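Local coordinates for protein possible HxlR family transcriptional factor (Thermoplasma volcanium, PDB 3DF8) that probably binds DNA through a winged helix-turn-helix fold and so regulates transcription, at residues S40-F45 with E74-Q79; D47-S50 with G54-S57; H22-G25 with T29-I32. One frame throughout, in Å; residues are numbered along the deposited sequence. Where two conformers were deposited one is given.

Contact 1. Residues S40-F45 with E74-Q79; sequences STRQNF and ERRSGQ
Arg42 and Arg76 carry the nearest pair of CA atoms, 8.9 Å apart, so side chains bridge the gap. Arg42 does most of this. Its chain runs out extended as far as CD and then bends (chi3 68°), which brings the guanidinium end-on to the carboxylate of Glu74. Two nitrogens grip two oxygens in a salt bridge. Arg42 NH1 gives a nearly straight bond to Glu74 OE1 at 2.8 Å, on the syn side of that oxygen. Arg42 NH2 reaches Glu74 OE2, also at 2.8 Å, but bends more and comes from above the carboxylate plane. This reflects the 38° twist between the planes of the two groups.

Glu74 and Arg76 lie on strand 73-77, which pairs with strand 81-85 in the β-hairpin wing of the winged helix-turn-helix fold. Arg42 comes from the loop before helix 45-50. Its NE bonds to Thr82 OG1, so the guanidinium is held by both strands of the wing.

The aliphatic part of Arg76 lies over one face of that guanidinium, with Arg76 CB 3.4 Å from Arg42 NH2. The Arg76 chain continues extended and leads away, leaving its NE 5.4 Å from Arg42 NE.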
loop_
_atom_site.group_PDB
_atom_site.type_symbol
_atom_site.label_atom_id
_atom_site.label_comp_id
_atom_site.label_asym_id
_atom_site.label_seq_id
_atom_site.Cartn_x
_atom_site.Cartn_y
_atom_site.Cartn_z
ATOM N N SER A 40 -21.783 8.524 5.048
ATOM C CA SER A 40 -22.548 8.105 6.244
ATOM C C SER A 40 -23.464 6.893 6.036
ATOM O O SER A 40 -24.253 6.530 6.922
ATOM C CB SER A 40 -23.423 9.255 6.729
ATOM O OG SER A 40 -22.992 10.483 6.177
ATOM N N THR A 41 -23.373 6.282 4.865
ATOM C CA THR A 41 -24.403 5.351 4.423
ATOM C C THR A 41 -23.684 4.310 3.625
ATOM O O THR A 41 -22.652 4.613 3.021
ATOM C CB THR A 41 -25.451 6.053 3.486
ATOM O OG1 THR A 41 -24.781 6.631 2.354
ATOM C CG2 THR A 41 -26.211 7.146 4.218
ATOM N N ARG A 42 -24.221 3.090 3.609
ATOM C CA ARG A 42 -23.720 2.073 2.688
ATOM C C ARG A 42 -23.815 2.604 1.257
ATOM O O ARG A 42 -24.816 3.211 0.881
ATOM C CB ARG A 42 -24.540 0.786 2.809
ATOM C CG ARG A 42 -24.454 0.114 4.171
ATOM C CD ARG A 42 -25.233 -1.197 4.192
ATOM N NE ARG A 42 -24.568 -2.179 3.327
ATOM C CZ ARG A 42 -23.731 -3.114 3.764
ATOM N NH1 ARG A 42 -23.474 -3.201 5.081
ATOM N NH2 ARG A 42 -23.155 -3.957 2.897
ATOM N N GLN A 43 -22.801 2.302 0.452
ATOM C CA GLN A 43 -22.725 2.782 -0.942
ATOM C C GLN A 43 -23.072 1.683 -1.913
ATOM O O GLN A 43 -22.703 0.538 -1.686
ATOM C CB GLN A 43 -21.302 3.247 -1.217
ATOM C CG GLN A 43 -20.828 4.190 -0.102
ATOM C CD GLN A 43 -19.356 4.584 -0.225
ATOM O OE1 GLN A 43 -18.806 4.658 -1.326
ATOM N NE2 GLN A 43 -18.729 4.861 0.902
ATOM N N ASN A 44 -23.731 2.049 -3.013
ATOM C CA ASN A 44 -23.971 1.102 -4.098
ATOM C C ASN A 44 -22.784 1.126 -5.041
ATOM O O ASN A 44 -21.831 1.903 -4.824
ATOM C CB ASN A 44 -25.309 1.384 -4.797
ATOM C CG ASN A 44 -25.375 2.762 -5.467
ATOM O OD1 ASN A 44 -24.377 3.318 -5.932
ATOM N ND2 ASN A 44 -26.570 3.324 -5.499
ATOM N N PHE A 45 -22.826 0.284 -6.076
ATOM C CA PHE A 45 -21.672 0.086 -6.943
ATOM C C PHE A 45 -21.343 1.341 -7.718
ATOM O O PHE A 45 -20.155 1.705 -7.834
ATOM C CB PHE A 45 -21.972 -1.055 -7.867
ATOM C CG PHE A 45 -20.822 -1.500 -8.692
ATOM C CD1 PHE A 45 -20.005 -2.550 -8.270
ATOM C CD2 PHE A 45 -20.612 -0.931 -9.963
ATOM C CE1 PHE A 45 -18.950 -3.007 -9.084
ATOM C CE2 PHE A 45 -19.579 -1.389 -10.796
ATOM C CZ PHE A 45 -18.746 -2.422 -10.342
ATOM N N GLU A 74 -18.105 -6.549 2.675
ATOM C CA GLU A 74 -19.283 -7.396 2.491
ATOM C C GLU A 74 -20.303 -6.664 1.630
ATOM O O GLU A 74 -20.363 -5.398 1.627
ATOM C CB GLU A 74 -19.876 -7.813 3.843
ATOM C CG GLU A 74 -20.012 -6.684 4.828
ATOM C CD GLU A 74 -21.385 -6.021 4.827
ATOM O OE1 GLU A 74 -21.615 -5.191 5.730
ATOM O OE2 GLU A 74 -22.227 -6.341 3.943
ATOM N N ARG A 75 -21.065 -7.462 0.868
ATOM C CA ARG A 75 -22.168 -6.960 0.028
ATOM C C ARG A 75 -23.493 -7.250 0.752
ATOM O O ARG A 75 -23.689 -8.356 1.262
ATOM C CB ARG A 75 -22.145 -7.656 -1.341
ATOM C CG ARG A 75 -23.345 -7.323 -2.256
ATOM C CD ARG A 75 -23.432 -8.300 -3.508
ATOM N NE ARG A 75 -22.263 -8.099 -4.304
ATOM C CZ ARG A 75 -21.266 -8.969 -4.402
ATOM N NH1 ARG A 75 -20.205 -8.655 -5.144
ATOM N NH2 ARG A 75 -21.325 -10.125 -3.739
ATOM N N ARG A 76 -24.367 -6.244 0.834
ATOM C CA ARG A 76 -25.717 -6.501 1.304
ATOM C C ARG A 76 -26.674 -6.464 0.132
ATOM O O ARG A 76 -26.738 -5.441 -0.517
ATOM C CB ARG A 76 -26.130 -5.397 2.277
ATOM C CG ARG A 76 -27.505 -5.624 2.897
ATOM C CD ARG A 76 -27.902 -4.435 3.787
ATOM N NE ARG A 76 -29.212 -4.624 4.405
ATOM C CZ ARG A 76 -30.371 -4.273 3.838
ATOM N NH1 ARG A 76 -30.381 -3.677 2.643
ATOM N NH2 ARG A 76 -31.527 -4.501 4.469
ATOM N N SER A 77 -27.432 -7.532 -0.116
ATOM C CA SER A 77 -28.443 -7.507 -1.148
ATOM C C SER A 77 -29.777 -7.301 -0.464
ATOM O O SER A 77 -30.285 -8.207 0.220
ATOM C CB SER A 77 -28.512 -8.824 -1.956
ATOM O OG SER A 77 -27.255 -9.226 -2.462
ATOM N N GLY A 78 -30.306 -6.087 -0.593
ATOM C CA GLY A 78 -31.625 -5.741 -0.074
ATOM C C GLY A 78 -32.469 -5.245 -1.248
ATOM O O GLY A 78 -32.364 -5.749 -2.359
ATOM N N GLN A 79 -33.330 -4.268 -1.021
ATOM C CA GLN A 79 -34.061 -3.702 -2.149
ATOM C C GLN A 79 -33.072 -2.990 -3.064
ATOM O O GLN A 79 -33.341 -2.841 -4.263
ATOM C CB GLN A 79 -35.159 -2.778 -1.667
ATOM C CG GLN A 79 -36.253 -3.584 -0.999
ATOM C CD GLN A 79 -37.389 -2.751 -0.468
ATOM O OE1 GLN A 79 -37.185 -1.777 0.257
ATOM N NE2 GLN A 79 -38.587 -3.146 -0.791
#

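Contact 2. Residues D47-S50 with G54-S57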
loop_
_atom_site.group_PDB
_atom_site.type_symbol
_atom_site.label_atom_id
_atom_site.label_comp_id
_atom_site.label_asym_id
_atom_site.label_seq_id
_atom_site.Cartn_x
_atom_site.Cartn_y
_atom_site.Cartn_z
ATOM N N ASP A 47 -21.965 4.437 -6.769
ATOM C CA ASP A 47 -21.429 5.424 -5.791
ATOM C C ASP A 47 -19.901 5.256 -5.674
ATOM O O ASP A 47 -19.130 6.229 -5.671
ATOM C CB ASP A 47 -21.973 5.190 -4.365
ATOM C CG ASP A 47 -23.438 5.578 -4.176
ATOM O OD1 ASP A 47 -23.932 6.515 -4.884
ATOM O OD2 ASP A 47 -24.080 4.950 -3.260
ATOM N N ILE A 48 -19.499 3.999 -5.521
ATOM C CA ILE A 48 -18.090 3.625 -5.359
ATOM C C ILE A 48 -17.314 3.961 -6.627
ATOM O O ILE A 48 -16.293 4.648 -6.577
ATOM C CB ILE A 48 -17.924 2.134 -5.028
ATOM C CG1 ILE A 48 -18.601 1.809 -3.699
ATOM C CG2 ILE A 48 -16.461 1.770 -4.908
ATOM C CD1 ILE A 48 -18.923 0.264 -3.549
ATOM N N ARG A 49 -17.814 3.491 -7.771
ATOM C CA ARG A 49 -17.152 3.717 -9.057
ATOM C C ARG A 49 -16.981 5.215 -9.360
ATOM O O ARG A 49 -15.902 5.651 -9.779
ATOM C CB ARG A 49 -17.940 2.997 -10.170
ATOM C CG ARG A 49 -17.389 3.172 -11.601
ATOM C CD ARG A 49 -18.293 2.486 -12.665
ATOM N NE ARG A 49 -19.641 3.058 -12.658
ATOM C CZ ARG A 49 -20.774 2.394 -12.901
ATOM N NH1 ARG A 49 -21.925 3.045 -12.853
ATOM N NH2 ARG A 49 -20.778 1.088 -13.184
ATOM N N SER A 50 -18.028 6.007 -9.087
ATOM C CA SER A 50 -18.008 7.451 -9.321
ATOM C C SER A 50 -17.002 8.180 -8.457
ATOM O O SER A 50 -16.537 9.265 -8.817
ATOM C CB SER A 50 -19.383 8.029 -9.030
ATOM O OG SER A 50 -20.300 7.606 -10.014
ATOM N N GLY A 54 -11.833 7.142 -13.192
ATOM C CA GLY A 54 -11.177 6.212 -14.109
ATOM C C GLY A 54 -11.228 4.707 -13.870
ATOM O O GLY A 54 -10.828 3.946 -14.763
ATOM N N ILE A 55 -11.686 4.251 -12.696
ATOM C CA ILE A 55 -11.829 2.809 -12.472
ATOM C C ILE A 55 -12.934 2.217 -13.382
ATOM O O ILE A 55 -14.000 2.807 -13.511
ATOM C CB ILE A 55 -12.119 2.469 -10.961
ATOM C CG1 ILE A 55 -11.809 0.992 -10.683
ATOM C CG2 ILE A 55 -13.554 2.857 -10.553
ATOM C CD1 ILE A 55 -11.799 0.548 -9.185
ATOM N N SER A 56 -12.676 1.071 -14.014
ATOM C CA SER A 56 -13.707 0.401 -14.825
ATOM C C SER A 56 -14.631 -0.440 -13.945
ATOM O O SER A 56 -14.264 -0.827 -12.827
ATOM C CB SER A 56 -13.077 -0.504 -15.885
ATOM O OG SER A 56 -12.385 -1.559 -15.235
ATOM N N SER A 57 -15.844 -0.696 -14.442
ATOM C CA SER A 57 -16.758 -1.592 -13.724
ATOM C C SER A 57 -16.106 -2.956 -13.537
ATOM O O SER A 57 -16.238 -3.558 -12.485
ATOM C CB SER A 57 -18.075 -1.769 -14.466
ATOM O OG SER A 57 -18.788 -0.556 -14.485
#
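Arg49 NH2 donates a hydrogen bond to Ser57 OG at 2.9 Å. The bond is bent, with an angle of 141° at the hydrogen, and the hydroxyl oxygen sits near the guanidinium edge but tilted out of its plane. The bend at chi3 (61°) turns the end of the arginine chain toward Ser57. On the way, Arg49 CD passes 3.6 Å from Ser57 OG. The other terminal nitrogen, Arg49 NH1, is bonded to Asn46 OD1 one turn back in the same helix. The guanidinium is thus held from two directions, which should limit its rotation.

The second part of the contact is apolar. Ile55 points toward the helix, and its CG2 branch does the touching. Ile55 CG2 rests 3.7 Å from the backbone oxygen of Arg49 and 4.0 Å from Arg49 CG. The methyl therefore lies against the base of the same side chain whose end binds Ser57.

These residues belong to the helix-turn-helix unit. Helix 45-50 is its first helix, and helix 57-69 is probably the DNA-recognition helix, as in relatives. Ser56 is the N-cap of the latter, with its OG bonded to Ile59 N. Leu60 of helix 57-69 touches Ile48, Arg49 and Ile55. Helix 29-36 also contributes, with Val35 and Leu36 on Ile48 and Ile32 on Ile55.

Contact 3. Residues H22-G25 with T29-I32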
loop_
_atom_site.group_PDB
_atom_site.type_symbol
_atom_site.label_atom_id
_atom_site.label_comp_id
_atom_site.label_asym_id
_atom_site.label_seq_id
_atom_site.Cartn_x
_atom_site.Cartn_y
_atom_site.Cartn_z
ATOM N N HIS A 22 -0.522 -8.694 -1.507
ATOM C CA HIS A 22 -0.659 -8.823 -2.957
ATOM C C HIS A 22 -1.911 -8.105 -3.424
ATOM O O HIS A 22 -1.869 -7.259 -4.334
ATOM C CB HIS A 22 -0.707 -10.317 -3.366
ATOM C CG HIS A 22 -0.880 -10.557 -4.836
ATOM N ND1 HIS A 22 0.175 -10.518 -5.719
ATOM C CD2 HIS A 22 -1.970 -10.893 -5.567
ATOM C CE1 HIS A 22 -0.259 -10.799 -6.940
ATOM N NE2 HIS A 22 -1.559 -11.024 -6.877
ATOM N N LEU A 23 -3.026 -8.429 -2.787
ATOM C CA LEU A 23 -4.307 -7.800 -3.153
ATOM C C LEU A 23 -4.251 -6.298 -2.896
ATOM O O LEU A 23 -4.596 -5.492 -3.783
ATOM C CB LEU A 23 -5.438 -8.418 -2.344
ATOM C CG LEU A 23 -6.814 -7.746 -2.470
ATOM C CD1 LEU A 23 -7.279 -7.571 -3.945
ATOM C CD2 LEU A 23 -7.840 -8.530 -1.631
ATOM N N LEU A 24 -3.779 -5.939 -1.705
ATOM C CA LEU A 24 -3.713 -4.534 -1.314
ATOM C C LEU A 24 -2.925 -3.667 -2.288
ATOM O O LEU A 24 -3.240 -2.490 -2.456
ATOM C CB LEU A 24 -3.181 -4.391 0.112
ATOM C CG LEU A 24 -4.228 -4.059 1.181
ATOM C CD1 LEU A 24 -4.399 -2.556 1.244
ATOM C CD2 LEU A 24 -5.591 -4.758 0.995
ATOM N N GLY A 25 -1.935 -4.256 -2.935
ATOM C CA GLY A 25 -1.112 -3.526 -3.905
ATOM C C GLY A 25 -1.703 -3.348 -5.299
ATOM O O GLY A 25 -1.314 -2.427 -6.016
ATOM N N THR A 29 -7.003 -0.904 -5.164
ATOM C CA THR A 29 -7.520 -1.622 -3.969
ATOM C C THR A 29 -7.529 -0.720 -2.759
ATOM O O THR A 29 -8.520 -0.674 -2.021
ATOM C CB THR A 29 -6.754 -2.929 -3.692
ATOM O OG1 THR A 29 -6.815 -3.774 -4.856
ATOM C CG2 THR A 29 -7.379 -3.695 -2.469
HETATM N N MSE A 30 -6.440 0.024 -2.568
HETATM C CA MSE A 30 -6.356 0.921 -1.400
HETATM C C MSE A 30 -7.391 2.032 -1.532
HETATM O O MSE A 30 -8.027 2.445 -0.542
HETATM C CB MSE A 30 -4.941 1.473 -1.214
HETATM C CG MSE A 30 -3.965 0.405 -0.765
HETATM SE SE MSE A 30 -2.154 1.111 -0.503
HETATM C CE MSE A 30 -1.467 0.619 -2.283
ATOM N N LEU A 31 -7.595 2.501 -2.754
ATOM C CA LEU A 31 -8.616 3.539 -2.983
ATOM C C LEU A 31 -10.027 2.991 -2.727
ATOM O O LEU A 31 -10.869 3.735 -2.201
ATOM C CB LEU A 31 -8.515 4.091 -4.377
ATOM C CG LEU A 31 -7.276 4.964 -4.646
ATOM C CD1 LEU A 31 -7.233 5.295 -6.157
ATOM C CD2 LEU A 31 -7.228 6.176 -3.715
ATOM N N ILE A 32 -10.300 1.742 -3.121
ATOM C CA ILE A 32 -11.634 1.133 -2.852
ATOM C C ILE A 32 -11.861 1.060 -1.321
ATOM O O ILE A 32 -12.921 1.473 -0.809
ATOM C CB ILE A 32 -11.763 -0.239 -3.502
ATOM C CG1 ILE A 32 -11.809 -0.072 -5.045
ATOM C CG2 ILE A 32 -13.020 -0.946 -2.970
ATOM C CD1 ILE A 32 -11.512 -1.372 -5.898
HETATM O O HOH W 1 -3.997 -0.479 -4.190
#
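In the helical core of the winged helix-turn-helix fold, Leu23 and Leu24 of helix 21-25 meet Thr29 and Met30 in the first turn of helix 29-36. Only a short turn separates the two helices. The CA atoms of Leu24 and Thr29 come within 5.5 Å.

Thr29 faces the first helix with both of its branches. Its hydroxyl lies beside the backbone N (chi1 -57°), which sets Thr29 OG1 3.0 Å from the backbone oxygen of Leu23. The hydroxyl is hydrogen-bonded to Lys26 O in the turn, and Leu23 O lies within reach of the same proton. The methyl branch, Thr29 CG2, packs 3.9 Å from Leu24 CA. The Leu23 side chain crosses that of Thr29 at about a right angle. With an alanine here, the carbonyl of Lys26 would probably lose its hydroxyl partner, that of Leu23 a possible one, and a small gap is likely to open beside Leu24.

A water bridges the two backbones. It donates to Leu24 O at 2.8 Å and accepts from Met30 N at 3.0 Å. It thus satisfies an amide of the first helical turn, which has no preceding turn to bond to. Met30, present as selenomethionine, bends at its last torsion. Its CG lies 3.4 Å from Leu24 O, and its CE also approaches that oxygen. Leu24 CD1 meets Met30 CG at 3.6 Å in one of two conformers deposited for Leu24, so this contact is less certain.

Around this corner, helix 57-69 places Asp66 against Leu23 and Arg63 against Thr29. Helix 87-108 covers another part, with Val92 on Leu24 and Leu96 on Met30. Leu21 of the second subunit packs on Met30 and Leu31, so the corner also borders the dimer interface.

In the fold
Contact 3 is the buried one, near the centre of the chain. Contact 2 is partly buried, and contact 1 lies at the surface. The chemistry follows this order: apolar side chains, a threonine and a bridging water in the core, a mixed arginine-serine and isoleucine contact in the helix-turn-helix, and an ionic pair at the wing. Contacts 1 and 2 share helix 45-50, and side chains of all three reach helix 57-69. Contact 2 is nested within the loop that contact 1 closes, and they touch where Phe45 CZ meets Ser57 O at 3.5 Å. Contact 3 joins contact 2 through Ile32 and Ile55, but does not touch contact 1. Only contact 3 adjoins the second subunit.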